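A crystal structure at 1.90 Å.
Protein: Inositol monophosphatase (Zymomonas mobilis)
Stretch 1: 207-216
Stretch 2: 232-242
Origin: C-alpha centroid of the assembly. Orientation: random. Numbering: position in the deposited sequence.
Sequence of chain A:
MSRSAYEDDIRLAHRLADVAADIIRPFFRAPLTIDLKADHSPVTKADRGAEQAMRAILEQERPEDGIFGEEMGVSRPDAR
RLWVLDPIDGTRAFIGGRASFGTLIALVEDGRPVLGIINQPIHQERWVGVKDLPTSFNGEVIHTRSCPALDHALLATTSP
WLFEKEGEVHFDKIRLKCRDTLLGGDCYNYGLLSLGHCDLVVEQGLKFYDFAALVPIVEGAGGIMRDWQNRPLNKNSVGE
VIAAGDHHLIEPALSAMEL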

# COMPACT_ATOMS: atom_id res chain seq x y z
N LYS A 207 6.90 -4.05 -18.21
CA LYS A 207 7.81 -4.96 -18.93
C LYS A 207 7.27 -6.37 -18.77
O LYS A 207 6.50 -6.59 -17.87
N PHE A 208 7.72 -7.34 -19.58
CA PHE A 208 7.19 -8.70 -19.48
C PHE A 208 7.48 -9.30 -18.08
O PHE A 208 6.67 -10.07 -17.53
N TYR A 209 8.59 -8.89 -17.47
CA TYR A 209 8.97 -9.34 -16.13
C TYR A 209 7.87 -8.94 -15.14
O TYR A 209 7.72 -9.58 -14.10
N ASP A 210 7.19 -7.85 -15.43
CA ASP A 210 6.19 -7.36 -14.48
C ASP A 210 4.81 -8.04 -14.58
O ASP A 210 4.05 -7.92 -13.63
N PHE A 211 4.48 -8.74 -15.68
CA PHE A 211 3.13 -9.31 -15.82
C PHE A 211 3.04 -10.79 -16.17
O PHE A 211 1.95 -11.44 -16.02
N ALA A 212 4.18 -11.35 -16.62
CA ALA A 212 4.14 -12.75 -17.03
C ALA A 212 3.56 -13.62 -15.92
O ALA A 212 2.67 -14.43 -16.18
N ALA A 213 4.06 -13.47 -14.68
CA ALA A 213 3.57 -14.35 -13.57
C ALA A 213 2.10 -14.08 -13.24
O ALA A 213 1.40 -14.94 -12.66
N LEU A 214 1.66 -12.85 -13.49
CA LEU A 214 0.32 -12.47 -13.03
C LEU A 214 -0.77 -13.17 -13.82
O LEU A 214 -1.88 -13.43 -13.30
N VAL A 215 -0.51 -13.37 -15.11
CA VAL A 215 -1.63 -13.89 -15.93
C VAL A 215 -2.25 -15.26 -15.46
O VAL A 215 -3.46 -15.38 -15.30
N PRO A 216 -1.42 -16.30 -15.24
CA PRO A 216 -1.98 -17.58 -14.77
C PRO A 216 -2.67 -17.46 -13.43
O PRO A 216 -3.64 -18.18 -13.16
N PRO A 232 -4.56 -11.61 -25.97
CA PRO A 232 -3.68 -12.26 -24.97
C PRO A 232 -2.40 -11.53 -24.73
O PRO A 232 -1.82 -10.97 -25.66
N LEU A 233 -1.93 -11.55 -23.49
CA LEU A 233 -0.65 -10.96 -23.16
C LEU A 233 0.38 -12.04 -23.44
O LEU A 233 0.15 -13.23 -23.18
N ASN A 234 1.50 -11.63 -23.99
CA ASN A 234 2.57 -12.56 -24.31
C ASN A 234 3.91 -11.88 -24.17
O ASN A 234 3.99 -10.70 -23.80
N LYS A 235 4.97 -12.62 -24.49
CA LYS A 235 6.33 -12.18 -24.21
C LYS A 235 6.62 -10.87 -24.91
O LYS A 235 7.48 -10.09 -24.50
N ASN A 236 5.89 -10.64 -25.97
CA ASN A 236 6.08 -9.43 -26.74
C ASN A 236 5.13 -8.24 -26.58
O ASN A 236 5.30 -7.23 -27.27
N SER A 237 4.17 -8.37 -25.66
CA SER A 237 3.22 -7.31 -25.36
C SER A 237 3.94 -6.04 -24.85
O SER A 237 4.93 -6.10 -24.08
N VAL A 238 3.44 -4.88 -25.28
CA VAL A 238 4.06 -3.60 -24.93
C VAL A 238 3.79 -3.18 -23.50
O VAL A 238 4.44 -2.26 -23.01
N GLY A 239 2.87 -3.86 -22.83
CA GLY A 239 2.70 -3.65 -21.38
C GLY A 239 1.52 -2.80 -20.98
O GLY A 239 1.52 -2.20 -19.89
N GLU A 240 0.56 -2.65 -21.89
CA GLU A 240 -0.77 -2.15 -21.54
C GLU A 240 -1.53 -3.39 -21.06
O GLU A 240 -1.62 -4.37 -21.81
N VAL A 241 -2.08 -3.33 -19.85
CA VAL A 241 -2.77 -4.49 -19.32
C VAL A 241 -4.08 -4.06 -18.71
O VAL A 241 -4.19 -2.95 -18.16
N ILE A 242 -5.05 -4.97 -18.77
CA ILE A 242 -6.28 -4.82 -17.97
C ILE A 242 -6.57 -6.18 -17.35
O ILE A 242 -6.48 -7.22 -18.04

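Two aromatic rings can hold a loop in place without a single direct hydrogen bond to it, and residues 207-216 and 232-242 of this inositol monophosphatase illustrate the principle. The apolar contacts centre on Phe 211, whose p rotamer carries its ring into the curve of the second stretch. Val 241 (m) lays CG1 over one ring face, 4.2 Å from Phe 211 CG; around the ring, Phe 211 CE1 lies 3.9 Å from Leu 233 CB, and CZ is 3.7 Å from Ser 237 CB. Gly 239 brings its CA within 4.0 Å of Phe 211 CE2. Val 215 (t) extends the patch, placing CG2 3.9 Å from CD1 of Leu 233 (m, t).

The second kind of contact is CH-pi. Phe 208, in the t rotamer, points toward the loop, and Lys 235 CA sits 3.4 Å from the centroid of the Phe 208 ring, almost on its normal. The CA-to-CB bond of Lys 235 points away overall, yet CB still lies 3.7 Å from Phe 208 CE2; the side chain is t at every chi angle.

Polar groups serve chiefly to shape each stretch. Lys 207 N donates to Asp 210 OD2 (2.8 Å), while Asn 234 N donates to Ser 237 OG (2.9 Å), bracing a type I turn. One water bridges the stretches, accepting from Lys 207 NZ (3.0 Å) and lying 3.1 Å from Val 238 O.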

# COMPACT_ATOMS: atom_id res chain seq x y z
CB LYS A 207 9.22 -4.87 -18.32
CG LYS A 207 9.73 -3.43 -18.32
CD LYS A 207 9.87 -2.92 -19.74
CE LYS A 207 10.35 -1.43 -19.80
NZ LYS A 207 9.23 -0.41 -19.75
CB PHE A 208 7.79 -9.60 -20.59
CG PHE A 208 7.13 -10.98 -20.71
CD1 PHE A 208 5.75 -11.12 -20.67
CD2 PHE A 208 7.90 -12.11 -20.92
CE1 PHE A 208 5.13 -12.39 -20.80
CE2 PHE A 208 7.30 -13.40 -21.09
CZ PHE A 208 5.92 -13.54 -21.02
CB TYR A 209 10.22 -8.56 -15.61
CG TYR A 209 11.41 -8.61 -16.49
CD1 TYR A 209 12.32 -9.68 -16.40
CD2 TYR A 209 11.66 -7.60 -17.39
CE1 TYR A 209 13.45 -9.74 -17.21
CE2 TYR A 209 12.78 -7.65 -18.21
CZ TYR A 209 13.69 -8.72 -18.12
OH TYR A 209 14.82 -8.75 -18.94
CB ASP A 210 5.93 -5.86 -14.68
CG ASP A 210 7.21 -5.00 -14.60
OD1 ASP A 210 8.10 -5.30 -13.77
OD2 ASP A 210 7.29 -4.02 -15.39
CB PHE A 211 2.21 -8.47 -16.76
CG PHE A 211 2.70 -8.36 -18.18
CD1 PHE A 211 2.41 -9.36 -19.11
CD2 PHE A 211 3.45 -7.27 -18.59
CE1 PHE A 211 2.84 -9.26 -20.45
CE2 PHE A 211 3.89 -7.16 -19.91
CZ PHE A 211 3.58 -8.15 -20.85
CB ALA A 212 5.58 -13.26 -17.39
CB ALA A 213 4.42 -14.12 -12.29
CB LEU A 214 0.12 -10.97 -13.18
CG LEU A 214 1.24 -10.10 -12.57
CD1 LEU A 214 0.94 -8.68 -12.89
CD2 LEU A 214 1.35 -10.31 -11.05
CB VAL A 215 -1.23 -13.95 -17.47
CG1 VAL A 215 -2.44 -14.45 -18.36
CG2 VAL A 215 -0.73 -12.55 -17.97
CB PRO A 216 -0.74 -18.51 -14.67
CG PRO A 216 0.31 -17.84 -15.47
CD PRO A 216 0.04 -16.38 -15.44
CB PRO A 232 -3.26 -13.57 -25.64
CG PRO A 232 -4.30 -13.84 -26.66
CD PRO A 232 -4.81 -12.49 -27.13
CB LEU A 233 -0.62 -10.57 -21.69
CG LEU A 233 -1.59 -9.43 -21.35
CD1 LEU A 233 -1.80 -9.24 -19.84
CD2 LEU A 233 -1.01 -8.13 -22.00
CB ASN A 234 2.37 -13.28 -25.65
CG ASN A 234 2.50 -12.38 -26.87
OD1 ASN A 234 3.12 -11.31 -26.82
ND2 ASN A 234 1.94 -12.84 -28.01
CB LYS A 235 7.30 -13.25 -24.75
CG LYS A 235 8.75 -12.79 -24.74
CD LYS A 235 9.74 -13.75 -25.46
CE LYS A 235 10.98 -12.95 -25.94
NZ LYS A 235 12.14 -13.77 -26.35
CB ASN A 236 6.23 -9.83 -28.18
CG ASN A 236 7.61 -9.62 -28.62
OD1 ASN A 236 8.59 -10.30 -28.13
ND2 ASN A 236 7.78 -8.56 -29.44
CB SER A 237 2.23 -7.80 -24.32
OG SER A 237 1.50 -8.91 -24.87
CB VAL A 238 3.65 -2.46 -25.89
CG1 VAL A 238 4.01 -2.87 -27.34
CG2 VAL A 238 2.16 -2.19 -25.74
CB GLU A 240 -1.44 -1.59 -22.81
CG GLU A 240 -0.82 -0.23 -23.13
CD GLU A 240 -1.25 0.37 -24.49
OE1 GLU A 240 -2.03 -0.27 -25.25
OE2 GLU A 240 -0.79 1.50 -24.75
CB VAL A 241 -1.92 -5.28 -18.24
CG1 VAL A 241 -0.54 -5.71 -18.81
CG2 VAL A 241 -1.67 -4.45 -17.04
CB ILE A 242 -7.47 -4.31 -18.79
CG1 ILE A 242 -8.73 -4.25 -17.93
CG2 ILE A 242 -7.69 -5.20 -20.11
CD1 ILE A 242 -9.84 -3.41 -18.56
O HOH W 1 6.92 -1.06 -21.60